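Local coordinates for protein endoglucanase A (Clostridium longisporum, PDB 6Q1I) that hydrolyses internal beta-1,4-glucosidic linkages in cellulose derivatives, barley beta-glucan and lichenan, and also xylan, through its family 5 glycosidase domain, at residues A[278-283]-A[310-315]; A[121-126]-A[179-184]. All coordinates share one frame; numbering follows the deposited sequence. Where two conformers were deposited one is given.

Contact 1: residues A[278-283]-A[310-315]; sequences VPVVIG and RGIPCV
I282 and I312 meet with CG1 of each anti to its own carbonyl carbon (chi1 -63° and -56°). CG2 of I312 then lies 3.7 Å from CD1 of I282. V280 has chi1 57°, which sets its CG1 between backbone N and carbonyl carbon, 4.0 Å from CG1 of I312. V281 meets the proline ring instead: its CG2 is 3.9 Å from CG of P313, and the two side chains cross at about a right angle. Residues 280-283 and 312-315 run parallel. I282 N donates to P313 O at 2.9 Å, and V315 N donates to I282 O, also at 2.9 Å. A CA-H...O contact from C314 reaches the same I282 oxygen. Before this pairing begins, a water accepts from V280 N and donates to G311 O. These are adjacent barrel strands of a beta-alpha-beta unit, linked through helix 293-309. Q284, a residue changed in this structure at the position of the probable nucleophile, directly follows G283. P313 has no N-H to give and enters the pairing through its carbonyl. The chemistry implies that two neighbouring strands of the barrel wall are joined by backbone bonds and aliphatic contact.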
# COMPACT_ATOMS: atom_id res chain seq x y z
N VAL A 278 -11.62 6.18 12.91
CA VAL A 278 -11.07 5.06 12.15
C VAL A 278 -9.64 4.72 12.55
O VAL A 278 -8.87 5.59 12.97
CB VAL A 278 -11.13 5.31 10.62
CG1 VAL A 278 -12.57 5.42 10.16
CG2 VAL A 278 -10.29 6.52 10.20
N PRO A 279 -9.24 3.46 12.38
CA PRO A 279 -7.82 3.11 12.48
C PRO A 279 -7.07 3.57 11.24
O PRO A 279 -7.65 4.02 10.25
CB PRO A 279 -7.84 1.58 12.58
CG PRO A 279 -9.15 1.16 12.00
CD PRO A 279 -10.09 2.32 12.01
N VAL A 280 -5.74 3.44 11.31
CA VAL A 280 -4.84 3.82 10.23
C VAL A 280 -3.82 2.72 10.00
O VAL A 280 -3.31 2.11 10.95
CB VAL A 280 -4.18 5.20 10.49
CG1 VAL A 280 -3.41 5.22 11.82
CG2 VAL A 280 -3.28 5.61 9.33
N VAL A 281 -3.51 2.47 8.73
CA VAL A 281 -2.45 1.56 8.31
C VAL A 281 -1.46 2.37 7.48
O VAL A 281 -1.86 3.09 6.56
CB VAL A 281 -3.00 0.38 7.50
CG1 VAL A 281 -1.88 -0.35 6.75
CG2 VAL A 281 -3.80 -0.57 8.38
N ILE A 282 -0.17 2.23 7.79
CA ILE A 282 0.90 2.79 6.97
C ILE A 282 1.21 1.73 5.92
O ILE A 282 1.96 0.78 6.17
CB ILE A 282 2.12 3.17 7.81
CG1 ILE A 282 1.76 4.26 8.81
CG2 ILE A 282 3.25 3.64 6.91
CD1 ILE A 282 2.81 4.52 9.87
N GLY A 283 0.62 1.87 4.73
CA GLY A 283 0.71 0.83 3.72
C GLY A 283 2.00 0.79 2.95
O GLY A 283 2.25 -0.19 2.23
N ARG A 310 1.54 2.00 19.04
CA ARG A 310 0.37 2.82 18.78
C ARG A 310 -0.74 2.06 18.07
O ARG A 310 -1.77 2.66 17.74
CB ARG A 310 0.79 4.05 17.96
CG ARG A 310 1.65 5.02 18.75
CD ARG A 310 2.42 5.99 17.84
NE ARG A 310 3.10 7.01 18.61
CZ ARG A 310 4.27 6.84 19.24
NH1 ARG A 310 4.91 5.68 19.19
NH2 ARG A 310 4.79 7.85 19.93
N GLY A 311 -0.55 0.77 17.80
CA GLY A 311 -1.56 -0.01 17.09
C GLY A 311 -1.62 0.27 15.60
O GLY A 311 -2.68 0.06 15.00
N ILE A 312 -0.53 0.75 15.01
CA ILE A 312 -0.47 1.10 13.59
C ILE A 312 0.35 0.03 12.87
O ILE A 312 1.57 -0.05 13.06
CB ILE A 312 0.15 2.48 13.37
CG1 ILE A 312 -0.61 3.56 14.15
CG2 ILE A 312 0.20 2.80 11.87
CD1 ILE A 312 0.03 4.93 14.11
N PRO A 313 -0.26 -0.78 12.00
CA PRO A 313 0.52 -1.65 11.12
C PRO A 313 1.34 -0.83 10.12
O PRO A 313 0.90 0.23 9.66
CB PRO A 313 -0.55 -2.47 10.39
CG PRO A 313 -1.78 -2.35 11.21
CD PRO A 313 -1.71 -1.01 11.86
N CYS A 314 2.52 -1.35 9.76
CA CYS A 314 3.36 -0.68 8.78
C CYS A 314 3.93 -1.73 7.84
O CYS A 314 4.35 -2.81 8.25
CB CYS A 314 4.45 0.16 9.45
SG CYS A 314 5.35 -0.70 10.74
N VAL A 315 3.91 -1.39 6.55
CA VAL A 315 4.15 -2.34 5.46
C VAL A 315 5.33 -1.83 4.62
O VAL A 315 5.23 -0.79 3.95
CB VAL A 315 2.89 -2.52 4.61
CG1 VAL A 315 3.06 -3.66 3.64
CG2 VAL A 315 1.65 -2.75 5.49
O HOH W 1 -4.34 1.99 13.60

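Contact 2: residues A[121-126]-A[179-184]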
# COMPACT_ATOMS: atom_id res chain seq x y z
N VAL A 121 -7.54 7.92 -13.29
CA VAL A 121 -8.18 8.37 -12.05
C VAL A 121 -7.65 9.76 -11.74
O VAL A 121 -6.65 9.92 -11.03
CB VAL A 121 -7.98 7.38 -10.89
CG1 VAL A 121 -8.63 7.91 -9.63
CG2 VAL A 121 -8.55 6.03 -11.26
N ILE A 122 -8.28 10.77 -12.32
CA ILE A 122 -7.84 12.16 -12.24
C ILE A 122 -8.80 12.87 -11.30
O ILE A 122 -10.00 12.97 -11.61
CB ILE A 122 -7.83 12.80 -13.63
CG1 ILE A 122 -6.83 12.09 -14.54
CG2 ILE A 122 -7.53 14.29 -13.51
CD1 ILE A 122 -7.08 12.34 -16.01
N PRO A 123 -8.33 13.37 -10.14
CA PRO A 123 -9.27 13.92 -9.13
C PRO A 123 -9.60 15.40 -9.36
O PRO A 123 -9.18 16.29 -8.60
CB PRO A 123 -8.52 13.67 -7.82
CG PRO A 123 -7.06 13.82 -8.21
CD PRO A 123 -6.96 13.27 -9.62
N THR A 124 -10.37 15.67 -10.41
CA THR A 124 -10.92 16.99 -10.67
C THR A 124 -12.41 16.88 -10.91
O THR A 124 -12.92 15.84 -11.34
CB THR A 124 -10.29 17.64 -11.91
OG1 THR A 124 -10.62 16.86 -13.06
CG2 THR A 124 -8.78 17.75 -11.78
N TYR A 125 -13.12 17.98 -10.66
CA TYR A 125 -14.55 18.01 -10.96
C TYR A 125 -14.80 17.77 -12.44
O TYR A 125 -15.79 17.12 -12.79
CB TYR A 125 -15.18 19.34 -10.52
CG TYR A 125 -15.14 19.58 -9.02
CD1 TYR A 125 -15.42 18.56 -8.12
CD2 TYR A 125 -14.86 20.84 -8.51
CE1 TYR A 125 -15.38 18.78 -6.76
CE2 TYR A 125 -14.82 21.07 -7.15
CZ TYR A 125 -15.09 20.04 -6.28
OH TYR A 125 -15.05 20.28 -4.92
N ALA A 126 -13.90 18.23 -13.31
CA ALA A 126 -14.10 18.06 -14.74
C ALA A 126 -13.99 16.61 -15.19
O ALA A 126 -14.58 16.23 -16.21
CB ALA A 126 -13.09 18.90 -15.52
N ASP A 179 -11.38 16.90 -2.20
CA ASP A 179 -12.80 16.53 -2.23
C ASP A 179 -13.05 15.38 -3.19
O ASP A 179 -13.70 14.39 -2.84
CB ASP A 179 -13.61 17.78 -2.62
CG ASP A 179 -15.11 17.55 -2.60
OD1 ASP A 179 -15.60 16.78 -1.76
OD2 ASP A 179 -15.79 18.19 -3.43
N VAL A 180 -12.51 15.46 -4.41
CA VAL A 180 -12.77 14.42 -5.40
C VAL A 180 -12.15 13.08 -4.98
O VAL A 180 -12.74 12.03 -5.19
CB VAL A 180 -12.36 14.85 -6.81
CG1 VAL A 180 -12.53 13.70 -7.81
CG2 VAL A 180 -13.20 16.06 -7.26
N VAL A 181 -10.97 13.10 -4.35
CA VAL A 181 -10.40 11.85 -3.83
C VAL A 181 -11.37 11.21 -2.84
O VAL A 181 -11.61 10.00 -2.89
CB VAL A 181 -9.01 12.07 -3.22
CG1 VAL A 181 -8.58 10.84 -2.42
CG2 VAL A 181 -8.00 12.37 -4.31
N ASN A 182 -11.93 12.00 -1.92
CA ASN A 182 -12.92 11.45 -1.00
C ASN A 182 -14.11 10.86 -1.74
O ASN A 182 -14.63 9.81 -1.36
CB ASN A 182 -13.42 12.53 -0.03
CG ASN A 182 -12.42 12.85 1.07
OD1 ASN A 182 -11.80 11.95 1.64
ND2 ASN A 182 -12.31 14.13 1.40
N LYS A 183 -14.56 11.53 -2.81
CA LYS A 183 -15.71 11.04 -3.57
C LYS A 183 -15.38 9.75 -4.32
O LYS A 183 -16.23 8.86 -4.41
CB LYS A 183 -16.20 12.14 -4.52
CG LYS A 183 -16.81 13.33 -3.77
CD LYS A 183 -17.18 14.53 -4.64
CE LYS A 183 -18.06 15.50 -3.86
NZ LYS A 183 -18.13 16.87 -4.46
N TYR A 184 -14.17 9.64 -4.87
CA TYR A 184 -13.78 8.40 -5.52
C TYR A 184 -13.68 7.26 -4.51
O TYR A 184 -14.10 6.13 -4.80
CB TYR A 184 -12.44 8.58 -6.25
CG TYR A 184 -12.44 9.46 -7.48
CD1 TYR A 184 -13.62 9.80 -8.14
CD2 TYR A 184 -11.24 9.92 -8.01
CE1 TYR A 184 -13.60 10.59 -9.28
CE2 TYR A 184 -11.22 10.71 -9.15
CZ TYR A 184 -12.40 11.05 -9.77
OH TYR A 184 -12.41 11.85 -10.89
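Y184 and Y125 make the two polar links between the loop 121-126 and the helix segment 179-184. Y184 OH donates to I122 O at 2.8 Å, from above the carbonyl plane and 40° out of it. T124 N reaches the same oxygen from the opposite face, so two donors grip it. Y125 OH donates to D179 OD2 at 2.7 Å and uses the anti lone pair of that oxygen. The ring and carboxylate planes are 75° apart.

Apolar contacts of V180, V181, V121 and P123 accompany these links. V180 CG1 comes within 3.5 Å of P123 CA and also lies over one face of the Y184 ring, toward its rim. Its other methyl, CG2, is 3.5 Å from CD1 of Y125. V181 CG2 touches CB of P123 at 3.8 Å. V121 CG1 meets CD2 of Y184 at 3.7 Å, and these two side chains slide past each other in opposite directions.

Further out, K183 NZ forms a salt bridge with D179 OD2 at 2.9 Å, on the syn side but out of the carboxylate plane. D179 has CG anti to its backbone N (chi1 -176°), which turns the carboxylate toward Y125, while the extended K183 chain brings NZ to the same oxygen. The lysine charge and the tyrosine donor would probably both favour the ionised carboxylate. E176 accepts from Y125 N. V131, T132 and L135 of helix 128-145 pack against Y184.

P123 is the centre of an inverse gamma turn, which fits the bond from T124 N back to I122 O. The loop leads from strand 109-113 to helix 128-145. It is a beta-alpha loop of the TIM barrel, and here it packs on helix 175-194, the helix after the next strand.

How the contacts relate
Contact 1 is core and contact 2 is partly buried, nearer the surface. Their centres lie about 11 Å and about 20 Å from the centre of the chain, and 24 Å from each other. They share no strand or helix, although both belong to the same eight-stranded TIM barrel. In 278-283 with 310-315, neighbouring strands of the barrel wall are paired, and the bonds come from the backbone. In 121-126 with 179-184, a loop rests on an outer helix, and tyrosine hydroxyls and a charged pair supply the polar links. Apolar contact is common to both, but tyrosine rings take part only in contact 2.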